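Local structure of CopC (Methylosinus trichosporium OB3b, 5ICU) at residues Leu4-Pro9 with Lys23-Gly28; Ala33-Ser38 with Phe77-Ser82; Leu46-Ala51 with Leu61-Pro66. The protein binds copper(II) and probably serves in periplasmic copper homeostasis. All blocks are in the same frame, centred on the assembly; numbering follows the deposited sequence.

Contact 1. Residues Leu4-Pro9 with Lys23-Gly28; sequences LVDASP and KLRFGG
Val-5 and Asp-6 both lie across from Arg-25, forming a classic beta bulge that shifts the register between two antiparallel strands, 4-8 and 21-26, at one side of the three-stranded sheet of a cupredoxin-like beta sandwich. The evidence is in the backbone. Arg-25 O accepts two N-H groups: Val-5 N at 2.8 Å, in the carbonyl plane, and Asp-6 N at 3.2 Å, tilted 30° from it. From Asp-6 on the pairing is regular, with Asp-6/Arg-25 and Ser-8/Lys-23 as hydrogen-bonded pairs and Ala-7/Leu-24 as the non-hydrogen-bonded pair between them.

The buried part of the contact is the face carrying Ala-7 and Leu-24, where Ala-7 CB touches Leu-24 CD2 at 3.7 Å. Leu-4 starts out away from its partner strand; its CG lies anti to the backbone N (chi1 -173°), and from there Leu-4 CD1 returns to lie 3.9 Å from Leu-24 CB. Leu-4 CD1 also sits over one face of the Phe-26 ring, 4.0 Å from Phe-26 CE2. Phe-77 and Val-79 of the facing sheet, with Tyr-91, pack against this apolar layer.

The other face, with Asp-6, Ser-8, Lys-23 and Arg-25, is looser and largely exposed. Lys-23 packs against Thr-62 of strand 60-64. Val-5 CG2 lies over one face of the Arg-25 guanidinium, 3.6 Å from Arg-25 NH1. Asp-6 OD2 stands at the edge of that group in a long salt bridge of 3.6 Å to Arg-25 NH2, the carboxylate plane turned 84° to the guanidinium plane. The second carboxylate oxygen, Asp-6 OD1, receives a weak hydrogen bond from Ala-7 N at 3.0 Å.

Contact 2. Residues Ala33-Ser38 with Phe77-Ser82; sequences AYSSIS and FRVLSS
Antiparallel strand pairing joins Ser-36 and Ile-37 to Phe-77 and Arg-78 in the interior of the five-stranded sheet, and at Ser-35 a side chain takes over from the main chain. The axes of segments 36-38 and 77-80 approach to 4.8 Å and run at 171°, close to strictly antiparallel. Ser-36 and Arg-78 form the hydrogen-bonded pair: Arg-78 N donates to Ser-36 O at 2.8 Å, and Ser-36 N to Arg-78 O at 2.9 Å, the latter donor standing 36° out of the carbonyl plane. In the next pair, non-hydrogen-bonded, Ile-37 CG1 and Phe-77 CB are only loosely apposed at 4.4 Å. Phe-77 CG lies between its own backbone N and carbonyl carbon, and the ring leads away from Ile-37.

This pairing belongs to one layer of the cupredoxin-like sandwich. Ile-37, Phe-77 and Val-79 turn their side chains toward the other sheet, meeting Leu-24, Phe-26 and Leu-61, whereas Ser-36 is on the outer face, its OG hydrogen-bonded to Glu-49 OE2.

Toward the copper end the ladder changes character. Ser-35 OG, anti to the carbonyl carbon (chi1 -66°), accepts a hydrogen bond from Leu-80 N at 3.3 Å and also bonds to Glu-31 O. Ser-35 OG also lies 3.5 Å from Val-79 CB. An alanine here has no OG, which would probably leave Leu-80 N and Glu-31 O each without this partner, although a backbone bond still links Leu-80 with Glu-31. Leu-80 itself points at the other segment, and Leu-80 CD2 rests 3.8 Å from Tyr-34 CB. Leu-80 CB faces the carbonyl of the same tyrosine, 3.5 Å from Tyr-34 O.

Contact 3. Residues Leu46-Ala51 with Leu61-Pro66; sequences LVVEGA and LTLDAP
Leu-63 presses its two methyls against segment 46-51, one at the backbone of Gly-50 and the other at the end of Val-48. No hydrogen bond crosses this contact. The axes of segments 46-50 and 61-64 come no nearer than 7.3 Å and run at 144°, too far apart for a ladder, and the fit depends on side-chain shape.

The hollow at Gly-50 exists because that residue has no side chain. Leu-63 CD1 settles there, 3.5 Å from Gly-50 N, and a CB built on the glycine would come within 3.3 Å of Leu-63 CD1, a tight fit. Leu-63 CG lies anti to the backbone N (chi1 174°), and beyond it the methyls come nearer to segment 46-51 than the start of the side chain suggests. Its other branch meets the valine tip to tip, Leu-63 CD2 to Val-48 CG1 at 4.1 Å.

Val-48 is the answering bump. Val-48 CG1, in the position between backbone N and carbonyl carbon (chi1 61°), fits between Leu-63 CD2 and the proline ring, 3.7 Å from Pro-66 CD. Val-47 adds a second bump: Val-47 CG1 reaches Pro-66 CG at 3.8 Å, the two side chains crossing obliquely. Both valines face Ile-39 of the neighbouring strand in a classic beta bulge, and both point at segment 61-66, a pair of consecutive side chains on one flank. At the other end the backbones draw together, Ala-51 CA making a C-H...O contact of 3.5 Å with Thr-62 O, next to the backbone bond of Thr-62 with Lys-52.

Strands 46-50 and 60-64 are each outermost in their own sheet, and this apolar fit between them closes one flank of a two-sheet beta sandwich, as in the cupredoxin-like fold.

The three contacts build the sandwich from different directions: contact 1 pairs strands within one sheet, contact 2 within the other, and contact 3 bridges the two. Contact 1 meets contact 2 across the core, Leu-24 CD1 lying 3.8 Å from Ile-37 CD1. It meets contact 3 along its own sheet, with Leu-24 N probably hydrogen-bonded to Leu-61 O at 2.9 Å. Contact 3 is nested in the loop closed by contact 2, and Ile-37 O and Gly-50 N, 2.8 Å apart, join them. Copper, held by His-1, Asp-83 and His-85, lies about 9 Å from the Leu-80 side chain of contact 2, and Gly-27 of contact 1 is near the same end of the molecule.

Contact 1. Residues Leu4-Pro9 with Lys23-Gly28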
# COMPACT_ATOMS: atom_id res chain seq x y z
N LEU A 4 -8.77 6.99 -1.89
CA LEU A 4 -8.57 5.95 -0.91
C LEU A 4 -9.63 6.06 0.18
O LEU A 4 -9.86 7.16 0.74
CB LEU A 4 -7.18 6.11 -0.25
CG LEU A 4 -6.78 4.97 0.68
CD1 LEU A 4 -6.44 3.67 -0.06
CD2 LEU A 4 -5.60 5.41 1.55
N VAL A 5 -10.25 4.92 0.53
CA VAL A 5 -11.21 4.91 1.65
C VAL A 5 -10.87 3.94 2.74
O VAL A 5 -11.42 4.06 3.83
CB VAL A 5 -12.66 4.70 1.18
CG1 VAL A 5 -13.09 5.84 0.25
CG2 VAL A 5 -12.86 3.33 0.56
N ASP A 6 -10.00 2.98 2.50
CA ASP A 6 -9.52 2.07 3.54
C ASP A 6 -8.19 1.49 3.15
O ASP A 6 -7.92 1.35 1.99
CB ASP A 6 -10.54 0.94 3.78
CG ASP A 6 -10.44 0.33 5.19
OD1 ASP A 6 -9.68 0.81 6.05
OD2 ASP A 6 -11.16 -0.66 5.41
N ALA A 7 -7.38 1.11 4.12
CA ALA A 7 -6.09 0.50 3.84
C ALA A 7 -5.69 -0.40 4.99
O ALA A 7 -6.06 -0.14 6.13
CB ALA A 7 -5.06 1.58 3.65
N SER A 8 -4.92 -1.42 4.64
CA SER A 8 -4.26 -2.31 5.61
C SER A 8 -2.82 -2.54 5.19
O SER A 8 -2.60 -3.01 4.10
CB SER A 8 -4.97 -3.67 5.64
OG SER A 8 -4.27 -4.54 6.50
N PRO A 9 -1.82 -2.22 6.02
CA PRO A 9 -1.97 -1.37 7.21
C PRO A 9 -2.54 -0.00 6.90
O PRO A 9 -2.47 0.42 5.75
CB PRO A 9 -0.53 -1.26 7.72
CG PRO A 9 0.22 -2.32 7.02
CD PRO A 9 -0.41 -2.46 5.70
N LYS A 23 -3.07 -3.75 1.37
CA LYS A 23 -4.39 -3.80 0.75
C LYS A 23 -4.98 -2.42 0.76
O LYS A 23 -5.12 -1.80 1.82
CB LYS A 23 -5.35 -4.71 1.54
CG LYS A 23 -4.86 -6.10 1.72
CD LYS A 23 -5.88 -7.06 2.32
CE LYS A 23 -5.32 -8.01 3.36
NZ LYS A 23 -5.92 -9.38 3.24
N LEU A 24 -5.38 -1.92 -0.40
CA LEU A 24 -6.00 -0.61 -0.51
C LEU A 24 -7.38 -0.73 -1.10
O LEU A 24 -7.57 -1.51 -2.04
CB LEU A 24 -5.14 0.27 -1.41
CG LEU A 24 -3.68 0.48 -1.06
CD1 LEU A 24 -3.03 1.46 -2.03
CD2 LEU A 24 -3.48 0.99 0.34
N ARG A 25 -8.34 0.03 -0.59
CA ARG A 25 -9.70 0.07 -1.14
C ARG A 25 -10.04 1.52 -1.40
O ARG A 25 -9.74 2.42 -0.59
CB ARG A 25 -10.71 -0.55 -0.16
CG ARG A 25 -12.12 -0.51 -0.65
CD ARG A 25 -13.05 -1.46 0.07
NE ARG A 25 -13.17 -1.13 1.48
CZ ARG A 25 -14.03 -0.23 1.99
NH1 ARG A 25 -14.87 0.46 1.21
NH2 ARG A 25 -14.07 -0.03 3.31
N PHE A 26 -10.65 1.75 -2.56
CA PHE A 26 -10.94 3.07 -3.10
C PHE A 26 -12.44 3.29 -3.16
O PHE A 26 -13.23 2.35 -3.10
CB PHE A 26 -10.26 3.26 -4.45
CG PHE A 26 -8.77 3.11 -4.40
CD1 PHE A 26 -8.17 1.87 -4.49
CD2 PHE A 26 -7.96 4.20 -4.18
CE1 PHE A 26 -6.79 1.72 -4.39
CE2 PHE A 26 -6.60 4.06 -4.06
CZ PHE A 26 -6.02 2.81 -4.15
N GLY A 27 -12.83 4.55 -3.35
CA GLY A 27 -14.23 4.92 -3.45
C GLY A 27 -14.89 4.66 -4.78
O GLY A 27 -16.12 4.86 -4.91
N GLY A 28 -14.12 4.25 -5.76
CA GLY A 28 -14.62 3.91 -7.10
C GLY A 28 -13.62 2.93 -7.68
O GLY A 28 -12.59 2.58 -7.05

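Contact 2. Residues Ala33-Ser38 with Phe77-Ser82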
# COMPACT_ATOMS: atom_id res chain seq x y z
N ALA A 33 -3.80 -2.55 -14.02
CA ALA A 33 -2.65 -2.55 -14.93
C ALA A 33 -2.08 -1.17 -15.12
O ALA A 33 -0.94 -1.03 -15.60
CB ALA A 33 -3.06 -3.12 -16.26
N TYR A 34 -2.82 -0.13 -14.73
CA TYR A 34 -2.35 1.26 -14.80
C TYR A 34 -2.36 1.90 -13.43
O TYR A 34 -2.49 3.10 -13.29
CB TYR A 34 -3.21 2.07 -15.78
CG TYR A 34 -3.04 1.64 -17.19
CD1 TYR A 34 -1.98 2.15 -17.96
CD2 TYR A 34 -3.84 0.67 -17.77
CE1 TYR A 34 -1.81 1.76 -19.26
CE2 TYR A 34 -3.63 0.25 -19.07
CZ TYR A 34 -2.62 0.82 -19.83
OH TYR A 34 -2.44 0.46 -21.15
N SER A 35 -2.11 1.10 -12.40
CA SER A 35 -2.01 1.61 -11.01
C SER A 35 -0.70 1.15 -10.39
O SER A 35 -0.20 0.07 -10.70
CB SER A 35 -3.22 1.13 -10.21
OG SER A 35 -4.40 1.74 -10.73
N SER A 36 -0.19 1.94 -9.46
CA SER A 36 1.10 1.71 -8.85
C SER A 36 0.99 1.91 -7.34
O SER A 36 0.37 2.88 -6.88
CB SER A 36 2.12 2.68 -9.39
OG SER A 36 3.39 2.51 -8.79
N ILE A 37 1.57 0.97 -6.58
CA ILE A 37 1.74 1.09 -5.14
C ILE A 37 3.22 0.85 -4.91
O ILE A 37 3.79 -0.10 -5.45
CB ILE A 37 0.91 0.06 -4.35
CG1 ILE A 37 -0.55 0.05 -4.79
CG2 ILE A 37 1.03 0.34 -2.86
CD1 ILE A 37 -1.36 -1.11 -4.27
N SER A 38 3.79 1.66 -4.03
CA SER A 38 5.20 1.51 -3.66
C SER A 38 5.34 1.54 -2.15
O SER A 38 4.62 2.26 -1.46
CB SER A 38 6.06 2.66 -4.18
OG SER A 38 6.00 2.73 -5.59
N PHE A 77 0.92 5.65 -3.49
CA PHE A 77 0.11 5.06 -4.56
C PHE A 77 -0.25 6.09 -5.59
O PHE A 77 -0.44 7.24 -5.27
CB PHE A 77 -1.11 4.30 -4.03
CG PHE A 77 -2.01 5.14 -3.18
CD1 PHE A 77 -1.81 5.20 -1.81
CD2 PHE A 77 -3.08 5.89 -3.71
CE1 PHE A 77 -2.59 5.99 -0.99
CE2 PHE A 77 -3.88 6.66 -2.88
CZ PHE A 77 -3.61 6.73 -1.53
N ARG A 78 -0.38 5.62 -6.83
CA ARG A 78 -0.77 6.49 -7.91
C ARG A 78 -1.62 5.64 -8.85
O ARG A 78 -1.09 4.74 -9.53
CB ARG A 78 0.49 7.01 -8.58
CG ARG A 78 0.21 8.22 -9.57
CD ARG A 78 1.48 8.95 -9.96
NE ARG A 78 1.20 10.04 -10.91
CZ ARG A 78 1.02 9.90 -12.22
NH1 ARG A 78 1.11 8.73 -12.80
NH2 ARG A 78 0.74 10.97 -12.98
N VAL A 79 -2.93 5.85 -8.80
CA VAL A 79 -3.88 4.95 -9.43
C VAL A 79 -4.61 5.65 -10.55
O VAL A 79 -4.82 6.86 -10.49
CB VAL A 79 -4.88 4.36 -8.40
CG1 VAL A 79 -4.12 3.63 -7.28
CG2 VAL A 79 -5.81 5.41 -7.81
N LEU A 80 -5.01 4.85 -11.53
CA LEU A 80 -5.91 5.36 -12.60
C LEU A 80 -7.32 4.94 -12.27
O LEU A 80 -7.62 3.76 -12.23
CB LEU A 80 -5.47 4.83 -13.98
CG LEU A 80 -6.33 5.36 -15.14
CD1 LEU A 80 -6.29 6.84 -15.27
CD2 LEU A 80 -5.94 4.68 -16.40
N SER A 81 -8.17 5.92 -11.98
CA SER A 81 -9.58 5.66 -11.65
C SER A 81 -10.34 5.22 -12.89
O SER A 81 -9.99 5.57 -14.00
CB SER A 81 -10.23 6.91 -11.10
OG SER A 81 -9.50 7.50 -10.02
N SER A 82 -11.44 4.51 -12.66
CA SER A 82 -12.25 4.02 -13.78
C SER A 82 -12.88 5.18 -14.51
O SER A 82 -13.24 5.00 -15.69
CB SER A 82 -13.27 2.99 -13.30
OG SER A 82 -12.62 1.84 -12.78

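Contact 3. Residues Leu46-Ala51 with Leu61-Pro66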
# COMPACT_ATOMS: atom_id res chain seq x y z
N LEU A 46 13.26 2.83 -2.29
CA LEU A 46 12.19 2.00 -2.83
C LEU A 46 12.41 0.56 -2.44
O LEU A 46 13.40 -0.04 -2.81
CB LEU A 46 12.12 2.19 -4.34
CG LEU A 46 11.02 1.38 -5.05
CD1 LEU A 46 9.64 1.72 -4.60
CD2 LEU A 46 11.19 1.54 -6.56
N VAL A 47 11.48 -0.01 -1.69
CA VAL A 47 11.54 -1.42 -1.27
C VAL A 47 10.92 -2.32 -2.33
O VAL A 47 11.50 -3.34 -2.73
CB VAL A 47 10.84 -1.61 0.08
CG1 VAL A 47 10.85 -3.08 0.49
CG2 VAL A 47 11.57 -0.79 1.17
N VAL A 48 9.70 -1.95 -2.77
CA VAL A 48 8.97 -2.74 -3.76
C VAL A 48 7.92 -1.84 -4.39
O VAL A 48 7.45 -0.91 -3.75
CB VAL A 48 8.29 -4.00 -3.11
CG1 VAL A 48 7.30 -3.64 -2.05
CG2 VAL A 48 7.69 -4.89 -4.18
N GLU A 49 7.63 -2.11 -5.65
CA GLU A 49 6.53 -1.44 -6.37
C GLU A 49 5.71 -2.50 -7.07
O GLU A 49 6.23 -3.51 -7.54
CB GLU A 49 7.10 -0.45 -7.42
CG GLU A 49 6.04 0.39 -8.13
CD GLU A 49 5.30 -0.30 -9.28
OE1 GLU A 49 5.80 -1.29 -9.86
OE2 GLU A 49 4.16 0.12 -9.59
N GLY A 50 4.41 -2.25 -7.17
CA GLY A 50 3.54 -3.07 -8.02
C GLY A 50 2.09 -2.83 -7.72
O GLY A 50 1.76 -1.83 -7.08
N ALA A 51 1.20 -3.70 -8.21
CA ALA A 51 -0.23 -3.62 -7.94
C ALA A 51 -0.91 -4.80 -8.58
O ALA A 51 -0.61 -5.17 -9.72
CB ALA A 51 -0.83 -2.33 -8.48
N LEU A 61 -6.99 -2.90 -4.54
CA LEU A 61 -5.67 -3.28 -5.05
C LEU A 61 -4.91 -3.91 -3.94
O LEU A 61 -5.06 -3.51 -2.76
CB LEU A 61 -4.88 -2.09 -5.56
CG LEU A 61 -5.39 -1.39 -6.81
CD1 LEU A 61 -4.55 -0.17 -7.02
CD2 LEU A 61 -5.37 -2.31 -8.02
N THR A 62 -4.00 -4.81 -4.29
CA THR A 62 -3.04 -5.33 -3.30
C THR A 62 -1.61 -5.29 -3.83
O THR A 62 -1.37 -5.22 -5.06
CB THR A 62 -3.36 -6.77 -2.87
OG1 THR A 62 -3.24 -7.64 -3.98
CG2 THR A 62 -4.74 -6.90 -2.25
N LEU A 63 -0.65 -5.25 -2.88
CA LEU A 63 0.77 -5.34 -3.22
C LEU A 63 1.38 -6.36 -2.26
O LEU A 63 1.31 -6.16 -1.04
CB LEU A 63 1.43 -3.97 -3.05
CG LEU A 63 2.96 -3.98 -3.23
CD1 LEU A 63 3.35 -4.43 -4.61
CD2 LEU A 63 3.46 -2.60 -2.88
N ASP A 64 2.03 -7.39 -2.81
CA ASP A 64 2.76 -8.36 -1.97
C ASP A 64 4.04 -7.73 -1.48
O ASP A 64 4.83 -7.20 -2.28
CB ASP A 64 3.04 -9.60 -2.77
CG ASP A 64 1.80 -10.41 -3.03
OD1 ASP A 64 0.74 -10.20 -2.38
OD2 ASP A 64 1.88 -11.30 -3.90
N ALA A 65 4.26 -7.73 -0.17
CA ALA A 65 5.47 -7.12 0.39
C ALA A 65 6.52 -8.20 0.63
O ALA A 65 6.20 -9.27 1.11
CB ALA A 65 5.16 -6.42 1.69
N PRO A 66 7.77 -7.87 0.41
CA PRO A 66 8.84 -8.72 0.99
C PRO A 66 8.87 -8.55 2.48
O PRO A 66 8.15 -7.74 3.06
CB PRO A 66 10.11 -8.14 0.38
CG PRO A 66 9.78 -6.68 0.26
CD PRO A 66 8.31 -6.58 -0.08